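Local structure of putative D-glycero-D-manno-heptose 7-phosphate kinase (Campylobacter jejuni subsp. jejuni, 4N3O) at residues H45-D59 / P99-P111. The protein phosphorylates D-glycero-alpha-D-manno-heptose 7-phosphate at C-1 with ATP, an early step in making the GDP-heptose used for capsule polysaccharide. Sequence-based numbering, arbitrary orientation. Where two conformers were deposited one is given.
Sequences HCTLIKREDGKIIFD and PLSFSLHTYSDVP
His45 lies against Tyr107 in an offset stack, ring centroids 4.4 Å apart and planes 20° from parallel, with His45 CD2 over one face of the phenol, 3.3 Å from Tyr107 CZ. At its edge the imidazole donates from NE2 to Asp109 OD1 (2.9 Å), reaching that oxygen from above the carboxylate plane; Asp109 OD2 also accepts from Tyr43 N. Stack and bond together fix the rotation of the ring. On the same face of the sheet, His105 gives ND1 to the anti lone pair of Asp59 OD2 (3.0 Å, 167° at the hydrogen), while its NE2 shares a hydrogen bond with Ser103 OG, so both ring nitrogens are engaged. Phe102 points to the other face. With CG between its backbone N and carbonyl carbon (chi1 64°), its ring meets Ile56 CG2 through CZ (3.6 Å) and Phe58 CE1 through CE2 (3.7 Å), while Leu48 CD2 packs on CB. Strand 102-108 runs between 45-50, to which it is antiparallel, and 55-59, to which it is parallel, in the mixed sheet of the GHMP kinase N-terminal domain. Strands 6-21 and 65-70 continue it beyond 45-50 and 55-59, respectively; helix 82-96 covers the Phe58 face, where Phe130 of helix 118-134 meets Phe102 edge-to-face.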
# COMPACT_ATOMS: atom_id res chain seq x y z
N HIS A 45 6.75 1.06 12.36
CA HIS A 45 7.09 -0.32 12.63
C HIS A 45 7.81 -0.38 13.95
O HIS A 45 8.67 0.43 14.22
CB HIS A 45 8.03 -0.85 11.52
CG HIS A 45 7.56 -0.54 10.14
ND1 HIS A 45 6.80 -1.43 9.40
CD2 HIS A 45 7.71 0.56 9.36
CE1 HIS A 45 6.51 -0.88 8.23
NE2 HIS A 45 7.05 0.32 8.18
N CYS A 46 7.44 -1.36 14.78
CA CYS A 46 8.07 -1.55 16.08
C CYS A 46 8.42 -3.01 16.29
O CYS A 46 7.62 -3.89 15.99
CB CYS A 46 7.13 -1.13 17.22
SG CYS A 46 6.71 0.63 17.24
N THR A 47 9.62 -3.24 16.81
CA THR A 47 10.07 -4.57 17.17
C THR A 47 10.51 -4.51 18.65
O THR A 47 11.31 -3.64 19.03
CB THR A 47 11.23 -5.07 16.31
OG1 THR A 47 10.73 -5.41 15.02
CG2 THR A 47 11.83 -6.29 16.90
N LEU A 48 10.00 -5.43 19.46
CA LEU A 48 10.37 -5.47 20.88
C LEU A 48 10.96 -6.83 21.16
O LEU A 48 10.28 -7.85 21.00
CB LEU A 48 9.15 -5.22 21.76
CG LEU A 48 9.36 -5.01 23.27
CD1 LEU A 48 8.05 -4.59 23.91
CD2 LEU A 48 9.89 -6.26 23.96
N ILE A 49 12.23 -6.85 21.57
CA ILE A 49 12.93 -8.12 21.86
C ILE A 49 13.32 -8.26 23.32
O ILE A 49 14.07 -7.45 23.87
CB ILE A 49 14.22 -8.28 21.02
CG1 ILE A 49 13.95 -8.00 19.53
CG2 ILE A 49 14.79 -9.69 21.16
CD1 ILE A 49 15.21 -7.96 18.70
N LYS A 50 12.81 -9.32 23.94
CA LYS A 50 13.14 -9.63 25.32
C LYS A 50 14.61 -10.02 25.40
O LYS A 50 15.12 -10.73 24.53
CB LYS A 50 12.27 -10.77 25.85
CG LYS A 50 12.63 -11.18 27.28
CD LYS A 50 11.72 -12.27 27.84
CE LYS A 50 12.13 -12.63 29.27
NZ LYS A 50 11.18 -13.58 29.90
N ARG A 51 15.28 -9.52 26.43
CA ARG A 51 16.69 -9.84 26.67
C ARG A 51 16.91 -10.06 28.17
O ARG A 51 16.30 -9.40 28.99
CB ARG A 51 17.60 -8.75 26.07
CG ARG A 51 17.24 -7.34 26.48
CD ARG A 51 17.97 -6.29 25.64
NE ARG A 51 19.40 -6.22 25.94
CZ ARG A 51 20.38 -6.80 25.24
NH1 ARG A 51 20.12 -7.51 24.15
NH2 ARG A 51 21.63 -6.65 25.63
N GLU A 52 17.78 -11.01 28.51
CA GLU A 52 18.01 -11.34 29.92
C GLU A 52 19.39 -10.93 30.39
O GLU A 52 20.23 -11.77 30.66
CB GLU A 52 17.80 -12.84 30.14
CG GLU A 52 16.42 -13.31 29.71
CD GLU A 52 16.19 -14.79 29.94
OE1 GLU A 52 16.78 -15.35 30.89
OE2 GLU A 52 15.39 -15.38 29.19
N ASP A 53 19.60 -9.63 30.48
CA ASP A 53 20.87 -9.08 30.94
C ASP A 53 20.64 -7.77 31.71
O ASP A 53 21.55 -6.97 31.87
CB ASP A 53 21.82 -8.85 29.77
CG ASP A 53 21.30 -7.82 28.80
OD1 ASP A 53 20.06 -7.65 28.72
OD2 ASP A 53 22.12 -7.18 28.11
N GLY A 54 19.40 -7.56 32.16
CA GLY A 54 19.07 -6.36 32.91
C GLY A 54 19.31 -5.07 32.16
O GLY A 54 19.62 -4.05 32.77
N LYS A 55 19.20 -5.12 30.84
CA LYS A 55 19.37 -3.92 30.00
C LYS A 55 18.07 -3.51 29.32
O LYS A 55 17.19 -4.31 29.07
CB LYS A 55 20.45 -4.13 28.94
CG LYS A 55 21.85 -3.65 29.31
CD LYS A 55 22.38 -4.27 30.60
CE LYS A 55 23.79 -3.77 30.89
NZ LYS A 55 23.85 -2.29 30.97
N ILE A 56 17.98 -2.22 29.05
CA ILE A 56 16.85 -1.66 28.35
C ILE A 56 17.43 -0.78 27.24
O ILE A 56 18.15 0.18 27.51
CB ILE A 56 15.94 -0.84 29.28
CG1 ILE A 56 15.19 -1.77 30.24
CG2 ILE A 56 14.95 -0.04 28.47
CD1 ILE A 56 14.33 -1.05 31.26
N ILE A 57 17.11 -1.14 26.00
CA ILE A 57 17.60 -0.43 24.83
C ILE A 57 16.44 0.15 24.02
O ILE A 57 15.44 -0.52 23.79
CB ILE A 57 18.42 -1.40 23.95
CG1 ILE A 57 19.62 -1.92 24.75
CG2 ILE A 57 18.86 -0.73 22.65
CD1 ILE A 57 20.44 -2.96 24.04
N PHE A 58 16.58 1.41 23.62
CA PHE A 58 15.60 2.08 22.79
C PHE A 58 16.37 2.45 21.53
O PHE A 58 17.36 3.19 21.62
CB PHE A 58 15.06 3.35 23.46
CG PHE A 58 14.30 3.11 24.73
CD1 PHE A 58 13.26 2.19 24.78
CD2 PHE A 58 14.54 3.88 25.85
CE1 PHE A 58 12.53 2.01 25.94
CE2 PHE A 58 13.82 3.70 27.02
CZ PHE A 58 12.82 2.76 27.06
N ASP A 59 15.92 1.95 20.37
CA ASP A 59 16.62 2.14 19.10
C ASP A 59 15.71 2.70 18.00
O ASP A 59 14.84 2.02 17.48
CB ASP A 59 17.20 0.80 18.66
CG ASP A 59 17.94 0.88 17.34
OD1 ASP A 59 18.40 1.98 16.95
OD2 ASP A 59 18.08 -0.18 16.69
N PRO A 99 10.75 -4.21 37.24
CA PRO A 99 11.50 -3.81 36.06
C PRO A 99 11.44 -4.86 34.94
O PRO A 99 11.12 -6.02 35.19
CB PRO A 99 12.94 -3.67 36.58
CG PRO A 99 12.87 -3.78 38.07
CD PRO A 99 11.63 -4.54 38.38
N LEU A 100 11.73 -4.44 33.72
CA LEU A 100 11.71 -5.33 32.57
C LEU A 100 12.99 -5.14 31.78
O LEU A 100 13.59 -4.05 31.81
CB LEU A 100 10.50 -5.01 31.68
CG LEU A 100 9.14 -5.00 32.38
CD1 LEU A 100 8.12 -4.36 31.46
CD2 LEU A 100 8.70 -6.39 32.82
N SER A 101 13.41 -6.18 31.06
CA SER A 101 14.63 -6.11 30.26
C SER A 101 14.29 -6.43 28.79
O SER A 101 13.77 -7.50 28.49
CB SER A 101 15.70 -7.04 30.83
OG SER A 101 16.96 -6.84 30.20
N PHE A 102 14.61 -5.50 27.89
CA PHE A 102 14.24 -5.64 26.49
C PHE A 102 14.90 -4.57 25.64
O PHE A 102 15.44 -3.61 26.18
CB PHE A 102 12.74 -5.38 26.35
CG PHE A 102 12.36 -3.97 26.74
CD1 PHE A 102 12.05 -3.65 28.06
CD2 PHE A 102 12.37 -2.95 25.80
CE1 PHE A 102 11.74 -2.35 28.42
CE2 PHE A 102 12.04 -1.65 26.15
CZ PHE A 102 11.73 -1.35 27.46
N SER A 103 14.79 -4.74 24.32
CA SER A 103 15.25 -3.74 23.35
C SER A 103 14.05 -3.40 22.48
O SER A 103 13.30 -4.29 22.10
CB SER A 103 16.40 -4.26 22.49
OG SER A 103 15.97 -5.29 21.62
N LEU A 104 13.86 -2.12 22.20
CA LEU A 104 12.74 -1.63 21.42
C LEU A 104 13.28 -0.90 20.20
O LEU A 104 14.06 0.05 20.35
CB LEU A 104 11.90 -0.67 22.28
CG LEU A 104 10.67 -0.07 21.60
CD1 LEU A 104 9.67 -1.18 21.31
CD2 LEU A 104 10.04 1.01 22.46
N HIS A 105 12.86 -1.32 19.00
CA HIS A 105 13.39 -0.72 17.78
C HIS A 105 12.22 -0.19 16.96
O HIS A 105 11.26 -0.91 16.76
CB HIS A 105 14.14 -1.79 16.98
CG HIS A 105 15.07 -2.63 17.80
ND1 HIS A 105 16.43 -2.42 17.81
CD2 HIS A 105 14.84 -3.67 18.62
CE1 HIS A 105 17.01 -3.31 18.61
NE2 HIS A 105 16.06 -4.08 19.11
N THR A 106 12.30 1.04 16.47
CA THR A 106 11.19 1.61 15.69
C THR A 106 11.62 2.47 14.52
O THR A 106 12.75 2.96 14.47
CB THR A 106 10.33 2.54 16.55
OG1 THR A 106 11.11 3.68 16.94
CG2 THR A 106 9.85 1.84 17.78
N TYR A 107 10.70 2.67 13.57
CA TYR A 107 10.95 3.57 12.44
C TYR A 107 9.66 3.81 11.68
O TYR A 107 8.75 2.96 11.66
CB TYR A 107 12.07 3.07 11.49
CG TYR A 107 11.66 2.04 10.47
CD1 TYR A 107 11.68 0.69 10.77
CD2 TYR A 107 11.26 2.41 9.20
CE1 TYR A 107 11.31 -0.25 9.85
CE2 TYR A 107 10.89 1.47 8.25
CZ TYR A 107 10.91 0.14 8.59
OH TYR A 107 10.52 -0.80 7.67
N SER A 108 9.59 4.96 11.03
CA SER A 108 8.41 5.36 10.29
C SER A 108 8.64 5.33 8.81
O SER A 108 9.75 5.55 8.37
CB SER A 108 8.03 6.80 10.67
OG SER A 108 7.04 7.29 9.78
N ASP A 109 7.58 5.07 8.04
CA ASP A 109 7.71 5.09 6.57
C ASP A 109 7.79 6.51 6.01
O ASP A 109 8.12 6.68 4.84
CB ASP A 109 6.53 4.38 5.91
CG ASP A 109 6.60 2.90 6.07
OD1 ASP A 109 7.71 2.39 6.21
OD2 ASP A 109 5.54 2.24 6.04
N VAL A 110 7.47 7.51 6.83
CA VAL A 110 7.51 8.90 6.39
C VAL A 110 8.44 9.71 7.29
O VAL A 110 8.60 9.39 8.45
CB VAL A 110 6.12 9.57 6.42
CG1 VAL A 110 5.11 8.72 5.67
CG2 VAL A 110 5.65 9.82 7.84
N PRO A 111 9.04 10.77 6.74
CA PRO A 111 9.98 11.62 7.47
C PRO A 111 9.36 12.40 8.64
O PRO A 111 8.14 12.58 8.73
CB PRO A 111 10.49 12.62 6.40
CG PRO A 111 10.07 12.06 5.08
CD PRO A 111 8.83 11.26 5.36